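Local structure of leucyl-trna synthetase (Plasmodium knowlesi, 5FOF) at residues A[111-116]-A[122-127]; A[156-161]-A[165-170]. The protein probably removes wrong amino acids from mischarged leucine tRNA by hydrolysing the ester bond, as the editing domain of leucyl-tRNA synthetase. All coordinates share one frame; numbering follows the deposited sequence.

Overall arrangement
Both contacts lie on the same side of the editing domain, toward its periphery, with their centres about 11 Å apart. Contact 1, 111-116 with 122-127, comes first along the chain, followed by contact 2, 156-161 with 165-170; helices 128-134 and 143-151 fall between them. A small parallel sheet joins the two, strand 125-126 from contact 1 beside strand 157-158 from contact 2. M126 N probably bonds to M157 O, and M126 O to S159 N, so the paired strands bind two otherwise irregular loops into one peripheral lobe. Between the contacts the chain passes through strand 137-141 of the large mixed sheet, and after contact 2 it returns there at strand 170-175.

Contact 1: residues A[111-116]-A[122-127]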
loop_
_atom_site.group_PDB
_atom_site.type_symbol
_atom_site.label_atom_id
_atom_site.label_comp_id
_atom_site.label_asym_id
_atom_site.label_seq_id
_atom_site.Cartn_x
_atom_site.Cartn_y
_atom_site.Cartn_z
ATOM N N LYS A 111 6.622 -15.398 -1.593
ATOM C CA LYS A 111 5.753 -15.846 -2.681
ATOM C C LYS A 111 4.572 -16.583 -2.038
ATOM O O LYS A 111 4.728 -17.127 -0.956
ATOM C CB LYS A 111 6.569 -16.808 -3.562
ATOM C CG LYS A 111 5.895 -17.298 -4.840
ATOM C CD LYS A 111 6.458 -18.641 -5.320
ATOM C CE LYS A 111 5.457 -19.377 -6.217
ATOM N NZ LYS A 111 5.807 -20.811 -6.445
ATOM N N GLN A 112 3.402 -16.603 -2.686
ATOM C CA GLN A 112 2.212 -17.307 -2.163
ATOM C C GLN A 112 2.465 -18.813 -2.051
ATOM O O GLN A 112 2.882 -19.449 -3.017
ATOM C CB GLN A 112 0.976 -17.070 -3.048
ATOM C CG GLN A 112 0.479 -15.627 -3.063
ATOM C CD GLN A 112 -0.751 -15.380 -3.947
ATOM O OE1 GLN A 112 -1.719 -16.148 -3.923
ATOM N NE2 GLN A 112 -0.721 -14.289 -4.723
ATOM N N ARG A 113 2.220 -19.370 -0.868
ATOM C CA ARG A 113 2.463 -20.782 -0.589
ATOM C C ARG A 113 1.115 -21.465 -0.521
ATOM O O ARG A 113 0.329 -21.187 0.370
ATOM C CB ARG A 113 3.236 -20.965 0.726
ATOM C CG ARG A 113 4.723 -20.615 0.619
ATOM C CD ARG A 113 5.536 -21.054 1.831
ATOM N NE ARG A 113 5.355 -22.475 2.129
ATOM C CZ ARG A 113 5.864 -23.111 3.186
ATOM N NH1 ARG A 113 6.634 -22.476 4.075
ATOM N NH2 ARG A 113 5.607 -24.405 3.345
ATOM N N LEU A 114 0.857 -22.362 -1.467
ATOM C CA LEU A 114 -0.473 -22.908 -1.690
ATOM C C LEU A 114 -0.587 -24.343 -1.163
ATOM O O LEU A 114 -0.949 -25.254 -1.907
ATOM C CB LEU A 114 -0.811 -22.823 -3.188
ATOM C CG LEU A 114 -0.691 -21.421 -3.818
ATOM C CD1 LEU A 114 -0.681 -21.500 -5.342
ATOM C CD2 LEU A 114 -1.805 -20.503 -3.321
ATOM N N HIS A 115 -0.277 -24.534 0.125
ATOM C CA HIS A 115 -0.523 -25.817 0.810
ATOM C C HIS A 115 -2.027 -25.988 1.078
ATOM O O HIS A 115 -2.661 -25.126 1.684
ATOM C CB HIS A 115 0.281 -25.940 2.125
ATOM C CG HIS A 115 0.002 -27.205 2.895
ATOM N ND1 HIS A 115 -0.544 -27.203 4.164
ATOM C CD2 HIS A 115 0.171 -28.508 2.562
ATOM C CE1 HIS A 115 -0.688 -28.449 4.582
ATOM N NE2 HIS A 115 -0.261 -29.258 3.630
ATOM N N TYR A 116 -2.573 -27.104 0.597
ATOM C CA TYR A 116 -3.966 -27.475 0.805
ATOM C C TYR A 116 -4.024 -28.571 1.859
ATOM O O TYR A 116 -4.616 -28.382 2.919
ATOM C CB TYR A 116 -4.600 -27.942 -0.517
ATOM C CG TYR A 116 -4.858 -26.805 -1.493
ATOM C CD1 TYR A 116 -6.001 -25.990 -1.361
ATOM C CD2 TYR A 116 -3.961 -26.527 -2.538
ATOM C CE1 TYR A 116 -6.242 -24.938 -2.236
ATOM C CE2 TYR A 116 -4.196 -25.479 -3.423
ATOM C CZ TYR A 116 -5.334 -24.686 -3.265
ATOM O OH TYR A 116 -5.569 -23.645 -4.135
ATOM N N VAL A 122 -6.789 -22.941 1.320
ATOM C CA VAL A 122 -5.349 -22.855 1.565
ATOM C C VAL A 122 -5.133 -22.571 3.063
ATOM O O VAL A 122 -5.852 -21.773 3.673
ATOM C CB VAL A 122 -4.671 -21.781 0.668
ATOM C CG1 VAL A 122 -3.175 -21.680 0.951
ATOM C CG2 VAL A 122 -4.900 -22.085 -0.810
ATOM N N ASN A 123 -4.150 -23.252 3.642
ATOM C CA ASN A 123 -3.880 -23.173 5.074
ATOM C C ASN A 123 -2.468 -23.657 5.428
ATOM O O ASN A 123 -2.162 -24.857 5.404
ATOM C CB ASN A 123 -4.924 -23.976 5.852
ATOM C CG ASN A 123 -4.976 -25.431 5.424
ATOM O OD1 ASN A 123 -5.183 -25.733 4.243
ATOM N ND2 ASN A 123 -4.756 -26.340 6.370
ATOM N N ASN A 124 -1.611 -22.702 5.752
ATOM C CA ASN A 124 -0.251 -22.993 6.147
ATOM C C ASN A 124 -0.142 -22.908 7.673
ATOM O O ASN A 124 0.482 -21.996 8.223
ATOM C CB ASN A 124 0.706 -22.054 5.422
ATOM C CG ASN A 124 0.515 -22.096 3.921
ATOM O OD1 ASN A 124 1.237 -22.800 3.204
ATOM N ND2 ASN A 124 -0.485 -21.371 3.437
ATOM N N VAL A 125 -0.763 -23.888 8.335
ATOM C CA VAL A 125 -0.827 -23.937 9.791
ATOM C C VAL A 125 0.567 -24.233 10.332
ATOM O O VAL A 125 1.169 -25.254 9.998
ATOM C CB VAL A 125 -1.844 -24.985 10.298
ATOM C CG1 VAL A 125 -1.832 -25.072 11.832
ATOM C CG2 VAL A 125 -3.244 -24.648 9.785
ATOM N N MET A 126 1.067 -23.315 11.153
ATOM C CA MET A 126 2.412 -23.377 11.700
ATOM C C MET A 126 2.421 -23.003 13.186
ATOM O O MET A 126 1.521 -22.318 13.662
ATOM C CB MET A 126 3.300 -22.416 10.926
ATOM C CG MET A 126 3.573 -22.849 9.499
ATOM S SD MET A 126 4.903 -21.907 8.733
ATOM C CE MET A 126 4.634 -22.381 7.033
ATOM N N THR A 127 3.430 -23.475 13.915
ATOM C CA THR A 127 3.669 -23.024 15.294
ATOM C C THR A 127 4.428 -21.705 15.304
ATOM O O THR A 127 5.068 -21.349 14.315
ATOM C CB THR A 127 4.497 -24.038 16.084
ATOM O OG1 THR A 127 5.706 -24.299 15.369
ATOM C CG2 THR A 127 3.712 -25.331 16.291
#
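This is a loop-to-loop contact in the connection from strand 102-108 to the short strand 125-126, where H115 and R113 of one arm meet N123 and N124 of the other. The backbone N of N123 bonds to H115 O at 3.1 Å, almost straight, with an N-H...O angle of 170°. H115 returns the grip through its side chain: CG is anti to the backbone N (chi1 177°), which swings the imidazole alongside the other arm so that ND1 donates to N123 O at 3.1 Å, the acceptor at the ring edge, tilted somewhat out of its plane. One residue thus holds both the N and the O of N123, across an irregular loop whose two arms run roughly at right angles before strand 125-126 enters its two-stranded parallel sheet with 157-158. A third bond, bent to 142°, runs from N124 ND2 to R113 O over 3.2 Å; the donor is tilted from the carbonyl plane. The amide's other end, OD1, rests 3.5 Å from H115 CB. Apolar contact flanks these bonds. The CG2 methyl of V122 comes obliquely to the Y116 ring, 3.5 Å from CE1, and also meets L114 CD2. Farther along, the M126 chain crosses that of R113 at about a right angle, its CE methyl 3.6 Å from NH1. Beyond the contact, M126 also packs on I131 and S134 of helix 128-134.

Contact 2: residues A[156-161]-A[165-170]; sequences PMLSKG and FSDLLI
A water gripped by two backbones bridges L158 and D167, donating to L158 O at 2.8 Å and accepting from D167 N at 3.0 Å. It sits in a hairpin-like return of the editing domain, where the chain turns back after strand 157-158 of the small parallel sheet and heads through 165-170 toward strand 170-175. The same two residues also bond directly, L158 N to D167 O, modelled at 2.6 Å and probably a little too short, with the donor well out of the carbonyl plane rather than on a lone pair. Direct bond and water bridge together engage the backbone N and O of both residues. The side chains of L158 and D167 lie side by side and point the same way, each with CG anti to its own backbone N (chi1 -176° and -165°). The CD2 methyl of L158 therefore sits 3.9 Å from D167 OD2, and it also reaches L169 CB. L158 and L169 both pack on I131, so helix 128-134 covers this apolar patch, whereas L168 turns to L146 and Y147 of helix 143-151. The S159 hydroxyl closes an ST turn where the strand ends, with G161 N donating to S159 OG at 3.0 Å.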
loop_
_atom_site.group_PDB
_atom_site.type_symbol
_atom_site.label_atom_id
_atom_site.label_comp_id
_atom_site.label_asym_id
_atom_site.label_seq_id
_atom_site.Cartn_x
_atom_site.Cartn_y
_atom_site.Cartn_z
ATOM N N PRO A 156 0.991 -17.427 7.137
ATOM C CA PRO A 156 0.561 -18.660 7.804
ATOM C C PRO A 156 -0.498 -18.401 8.859
ATOM O O PRO A 156 -0.715 -17.253 9.257
ATOM C CB PRO A 156 1.841 -19.136 8.485
ATOM C CG PRO A 156 2.559 -17.873 8.839
ATOM C CD PRO A 156 2.182 -16.851 7.794
ATOM N N MET A 157 -1.134 -19.474 9.322
ATOM C CA MET A 157 -2.018 -19.426 10.492
ATOM C C MET A 157 -1.286 -20.040 11.681
ATOM O O MET A 157 -0.525 -20.989 11.503
ATOM C CB MET A 157 -3.320 -20.168 10.207
ATOM C CG MET A 157 -3.906 -19.856 8.841
ATOM S SD MET A 157 -5.676 -20.174 8.758
ATOM C CE MET A 157 -5.771 -20.624 7.027
ATOM N N LEU A 158 -1.497 -19.478 12.872
ATOM C CA LEU A 158 -0.827 -19.923 14.115
ATOM C C LEU A 158 -1.598 -21.041 14.822
ATOM O O LEU A 158 -2.826 -20.995 14.903
ATOM C CB LEU A 158 -0.643 -18.742 15.086
ATOM C CG LEU A 158 0.121 -18.921 16.413
ATOM C CD1 LEU A 158 1.565 -19.371 16.212
ATOM C CD2 LEU A 158 0.103 -17.615 17.214
ATOM N N SER A 159 -0.865 -22.019 15.362
ATOM C CA SER A 159 -1.467 -23.142 16.093
ATOM C C SER A 159 -0.495 -23.785 17.089
ATOM O O SER A 159 0.710 -23.730 16.891
ATOM C CB SER A 159 -1.946 -24.194 15.084
ATOM O OG SER A 159 -2.691 -25.216 15.712
ATOM N N LYS A 160 -1.038 -24.366 18.164
ATOM C CA LYS A 160 -0.308 -25.301 19.057
ATOM C C LYS A 160 -0.878 -26.725 18.930
ATOM O O LYS A 160 -0.626 -27.577 19.791
ATOM C CB LYS A 160 -0.429 -24.883 20.538
ATOM C CG LYS A 160 0.157 -23.531 20.918
ATOM C CD LYS A 160 0.371 -23.396 22.429
ATOM C CE LYS A 160 -0.915 -23.522 23.246
ATOM N NZ LYS A 160 -1.970 -22.525 22.886
ATOM N N GLY A 161 -1.671 -26.973 17.884
ATOM C CA GLY A 161 -2.346 -28.259 17.711
ATOM C C GLY A 161 -3.362 -28.622 18.785
ATOM O O GLY A 161 -3.584 -29.808 19.042
ATOM N N PHE A 165 -10.152 -23.708 16.127
ATOM C CA PHE A 165 -10.342 -22.330 15.687
ATOM C C PHE A 165 -9.021 -21.745 15.203
ATOM O O PHE A 165 -7.953 -22.097 15.721
ATOM C CB PHE A 165 -10.901 -21.480 16.826
ATOM C CG PHE A 165 -12.168 -22.028 17.416
ATOM C CD1 PHE A 165 -13.376 -21.906 16.734
ATOM C CD2 PHE A 165 -12.156 -22.680 18.647
ATOM C CE1 PHE A 165 -14.548 -22.411 17.272
ATOM C CE2 PHE A 165 -13.329 -23.182 19.191
ATOM C CZ PHE A 165 -14.526 -23.052 18.500
ATOM N N SER A 166 -9.113 -20.845 14.223
ATOM C CA SER A 166 -7.944 -20.250 13.584
ATOM C C SER A 166 -7.316 -19.204 14.478
ATOM O O SER A 166 -7.948 -18.693 15.401
ATOM C CB SER A 166 -8.309 -19.586 12.243
ATOM O OG SER A 166 -9.026 -20.454 11.375
ATOM N N ASP A 167 -6.069 -18.880 14.174
ATOM C CA ASP A 167 -5.338 -17.835 14.877
ATOM C C ASP A 167 -4.219 -17.317 13.964
ATOM O O ASP A 167 -3.703 -18.060 13.112
ATOM C CB ASP A 167 -4.767 -18.423 16.180
ATOM C CG ASP A 167 -4.302 -17.367 17.182
ATOM O OD1 ASP A 167 -4.551 -16.145 16.996
ATOM O OD2 ASP A 167 -3.680 -17.794 18.187
ATOM N N LEU A 168 -3.848 -16.055 14.143
ATOM C CA LEU A 168 -2.728 -15.450 13.417
ATOM C C LEU A 168 -1.641 -15.009 14.407
ATOM O O LEU A 168 -1.945 -14.694 15.558
ATOM C CB LEU A 168 -3.232 -14.247 12.626
ATOM C CG LEU A 168 -4.407 -14.521 11.680
ATOM C CD1 LEU A 168 -5.117 -13.227 11.331
ATOM C CD2 LEU A 168 -3.943 -15.247 10.429
ATOM N N LEU A 169 -0.386 -14.986 13.961
ATOM C CA LEU A 169 0.719 -14.451 14.776
ATOM C C LEU A 169 0.860 -12.948 14.535
ATOM O O LEU A 169 1.269 -12.529 13.453
ATOM C CB LEU A 169 2.035 -15.169 14.463
ATOM C CG LEU A 169 3.300 -14.713 15.215
ATOM C CD1 LEU A 169 3.041 -14.390 16.682
ATOM C CD2 LEU A 169 4.398 -15.770 15.114
ATOM N N ILE A 170 0.519 -12.147 15.544
ATOM C CA ILE A 170 0.555 -10.687 15.443
ATOM C C ILE A 170 1.703 -10.180 16.298
ATOM O O ILE A 170 1.664 -10.327 17.506
ATOM C CB ILE A 170 -0.781 -10.075 15.921
ATOM C CG1 ILE A 170 -1.950 -10.609 15.077
ATOM C CG2 ILE A 170 -0.750 -8.552 15.876
ATOM C CD1 ILE A 170 -1.772 -10.455 13.576
HETATM O O HOH W 1 -4.845 -21.267 12.915
#